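CCHC-type domain-containing protein (Trypanosoma brucei brucei, PDB 7C47) binds metal ions and nucleotides and probably acts as an RNase D-type 3'-5' RNA exonuclease carrying zinc knuckles. Local coordinates at residues 102-107 and 224-229. Sequence-based numbering, arbitrary orientation.
With C5P (cytidine-5'-monophosphate), chain D.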
loop_
_atom_site.group_PDB
_atom_site.type_symbol
_atom_site.label_atom_id
_atom_site.label_comp_id
_atom_site.label_asym_id
_atom_site.label_seq_id
_atom_site.Cartn_x
_atom_site.Cartn_y
_atom_site.Cartn_z
ATOM N N ASP A 102 -1.484 -4.027 0.551
ATOM C CA ASP A 102 -1.479 -5.504 0.603
ATOM C C ASP A 102 -2.773 -5.909 1.308
ATOM O O ASP A 102 -2.842 -6.029 2.462
ATOM C CB ASP A 102 -0.213 -6.114 1.252
ATOM C CG ASP A 102 -0.209 -7.627 1.251
ATOM O OD1 ASP A 102 -1.111 -8.234 0.684
ATOM O OD2 ASP A 102 0.704 -8.186 1.843
ATOM N N CYS A 103 -3.770 -6.227 0.531
ATOM C CA CYS A 103 -5.074 -6.548 1.040
ATOM C C CYS A 103 -5.365 -8.029 1.276
ATOM O O CYS A 103 -6.378 -8.350 1.813
ATOM C CB CYS A 103 -6.096 -6.049 0.035
ATOM S SG CYS A 103 -6.218 -7.075 -1.439
ATOM N N ARG A 104 -4.422 -8.878 0.921
ATOM C CA ARG A 104 -4.677 -10.331 0.847
ATOM C C ARG A 104 -5.207 -10.911 2.161
ATOM O O ARG A 104 -6.305 -11.458 2.206
ATOM C CB ARG A 104 -3.420 -11.097 0.403
ATOM C CG ARG A 104 -2.989 -10.827 -1.030
ATOM C CD ARG A 104 -1.606 -11.386 -1.334
ATOM N NE ARG A 104 -0.543 -10.721 -0.580
ATOM C CZ ARG A 104 0.761 -11.019 -0.654
ATOM N NH1 ARG A 104 1.217 -11.979 -1.468
ATOM N NH2 ARG A 104 1.632 -10.342 0.089
ATOM N N ARG A 105 -4.417 -10.762 3.220
ATOM C CA ARG A 105 -4.774 -11.256 4.556
ATOM C C ARG A 105 -5.974 -10.532 5.160
ATOM O O ARG A 105 -6.803 -11.162 5.819
ATOM C CB ARG A 105 -3.577 -11.139 5.522
ATOM C CG ARG A 105 -2.861 -12.442 5.838
ATOM C CD ARG A 105 -2.391 -13.197 4.603
ATOM N NE ARG A 105 -3.079 -14.479 4.395
ATOM C CZ ARG A 105 -2.873 -15.276 3.345
ATOM N NH1 ARG A 105 -3.526 -16.434 3.248
ATOM N NH2 ARG A 105 -2.016 -14.919 2.379
ATOM N N ASP A 106 -6.043 -9.217 4.963
ATOM C CA ASP A 106 -7.154 -8.404 5.479
ATOM C C ASP A 106 -8.483 -8.831 4.876
ATOM O O ASP A 106 -9.488 -8.907 5.576
ATOM C CB ASP A 106 -6.952 -6.918 5.165
ATOM C CG ASP A 106 -5.791 -6.307 5.910
ATOM O OD1 ASP A 106 -5.365 -6.866 6.945
ATOM O OD2 ASP A 106 -5.311 -5.247 5.451
ATOM N N VAL A 107 -8.475 -9.086 3.573
ATOM C CA VAL A 107 -9.674 -9.501 2.852
ATOM C C VAL A 107 -10.119 -10.889 3.319
ATOM O O VAL A 107 -11.309 -11.108 3.532
ATOM C CB VAL A 107 -9.451 -9.442 1.322
ATOM C CG1 VAL A 107 -10.551 -10.167 0.563
ATOM C CG2 VAL A 107 -9.380 -7.989 0.868
ATOM N N GLU A 224 -11.543 -11.509 -5.004
ATOM C CA GLU A 224 -12.251 -12.760 -5.350
ATOM C C GLU A 224 -11.517 -14.014 -4.869
ATOM O O GLU A 224 -12.148 -14.949 -4.379
ATOM C CB GLU A 224 -12.470 -12.874 -6.865
ATOM C CG GLU A 224 -13.498 -11.912 -7.432
ATOM C CD GLU A 224 -14.868 -12.099 -6.815
ATOM O OE1 GLU A 224 -15.421 -13.215 -6.942
ATOM O OE2 GLU A 224 -15.376 -11.134 -6.186
ATOM N N HIS A 225 -10.194 -14.021 -5.025
ATOM C CA HIS A 225 -9.364 -15.142 -4.583
ATOM C C HIS A 225 -9.350 -15.299 -3.063
ATOM O O HIS A 225 -9.424 -16.422 -2.555
ATOM C CB HIS A 225 -7.926 -14.978 -5.090
ATOM C CG HIS A 225 -7.085 -16.200 -4.908
ATOM N ND1 HIS A 225 -7.015 -17.201 -5.853
ATOM C CD2 HIS A 225 -6.291 -16.594 -3.884
ATOM C CE1 HIS A 225 -6.206 -18.152 -5.424
ATOM N NE2 HIS A 225 -5.755 -17.809 -4.232
ATOM N N TYR A 226 -9.266 -14.177 -2.347
ATOM C CA TYR A 226 -9.072 -14.192 -0.895
ATOM C C TYR A 226 -10.331 -14.037 -0.036
ATOM O O TYR A 226 -10.275 -14.319 1.154
ATOM C CB TYR A 226 -7.996 -13.169 -0.485
ATOM C CG TYR A 226 -6.608 -13.646 -0.848
ATOM C CD1 TYR A 226 -5.900 -14.488 0.004
ATOM C CD2 TYR A 226 -6.019 -13.295 -2.058
ATOM C CE1 TYR A 226 -4.635 -14.949 -0.332
ATOM C CE2 TYR A 226 -4.757 -13.746 -2.401
ATOM C CZ TYR A 226 -4.070 -14.577 -1.538
ATOM O OH TYR A 226 -2.819 -15.030 -1.885
ATOM N N ALA A 227 -11.447 -13.604 -0.624
ATOM C CA ALA A 227 -12.726 -13.541 0.090
ATOM C C ALA A 227 -13.635 -14.670 -0.369
ATOM O O ALA A 227 -14.478 -14.477 -1.243
ATOM C CB ALA A 227 -13.402 -12.197 -0.122
ATOM N N VAL A 228 -13.458 -15.844 0.233
ATOM C CA VAL A 228 -14.242 -17.034 -0.119
ATOM C C VAL A 228 -14.984 -17.670 1.072
ATOM O O VAL A 228 -15.496 -18.785 0.957
ATOM C CB VAL A 228 -13.364 -18.079 -0.863
ATOM C CG1 VAL A 228 -12.890 -17.507 -2.190
ATOM C CG2 VAL A 228 -12.173 -18.526 -0.017
ATOM N N GLY A 229 -15.060 -16.959 2.200
ATOM C CA GLY A 229 -15.799 -17.431 3.377
ATOM C C GLY A 229 -15.123 -18.531 4.180
ATOM O O GLY A 229 -15.752 -19.139 5.046
HETATM O O3P C5P D . 10.572 -6.296 2.468
HETATM P P C5P D . 10.285 -7.531 1.691
HETATM O O1P C5P D . 10.780 -8.699 2.461
HETATM O O2P C5P D . 10.765 -7.320 0.298
HETATM O "O5'" C5P D . 8.693 -7.602 1.690
HETATM C "C5'" C5P D . 7.922 -6.896 0.703
HETATM C "C4'" C5P D . 6.439 -7.093 0.923
HETATM O "O4'" C5P D . 6.065 -8.439 0.529
HETATM C "C3'" C5P D . 5.932 -6.938 2.350
HETATM O "O3'" C5P D . 5.645 -5.580 2.657
HETATM C "C2'" C5P D . 4.666 -7.791 2.347
HETATM O "O2'" C5P D . 3.501 -7.115 1.914
HETATM C "C1'" C5P D . 5.051 -8.925 1.391
HETATM N N1 C5P D . 5.546 -10.138 2.074
HETATM C C2 C5P D . 4.626 -10.950 2.750
HETATM N N3 C5P D . 5.067 -12.063 3.384
HETATM C C4 C5P D . 6.366 -12.373 3.363
HETATM C C5 C5P D . 7.324 -11.566 2.680
HETATM C C6 C5P D . 6.875 -10.466 2.058
HETATM O O2 C5P D . 3.428 -10.629 2.751
HETATM N N4 C5P D . 6.757 -13.482 3.996
HETATM O O HOH W 1 -0.349 -14.591 -2.680
#
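Y226 lays one face of its phenol ring over the side chain of R104, a CH-pi contact in which CB of R104 sits 3.9 Å from the ring centroid and only 5° off its normal. With CG of Y226 turned anti to its own carbonyl carbon (chi1 -74°), the ring runs alongside the arginine, and R104 CG comes within 3.7 Å of Y226 CE2. R105 reaches the same ring aslant: its guanidinium plane stands 81° from the ring, NH2 is the closest atom to CE1, and the charge is paired with E235. Next to the root of the tyrosine, CG1 of V107 packs 3.6 Å from CB of A227, where helix 212-226 has just ended. H225 covers part of the other ring face. The contact thus joins the start of helix 104-114, in the exonuclease domain of the RNase H-like clan, to the C-terminal end of helix 212-226. D106, on the first turn of helix 104-114, is one of the manganese-binding residues and takes no part in this packing. At the polar end, Y226 OH accepts from a water at 2.6 Å that also takes a longer bond from R104 NH1; the hydroxyl is further bonded to E235 and A236. R104 bends at chi3 and grips D102 side-on, NE to OD1 at 2.8 Å and NH2 to OD2 at 2.9 Å, the second almost straight. D102 OD1 also caps the helix weakly through R104 N. Beyond this pair lies cytidine monophosphate: its O2' donates to D102 OD2 at 3.0 Å, and its base oxygen O2 lies 3.2 Å from R104 NH2. D237 and the carbonyl of P240 hold R104 NH1.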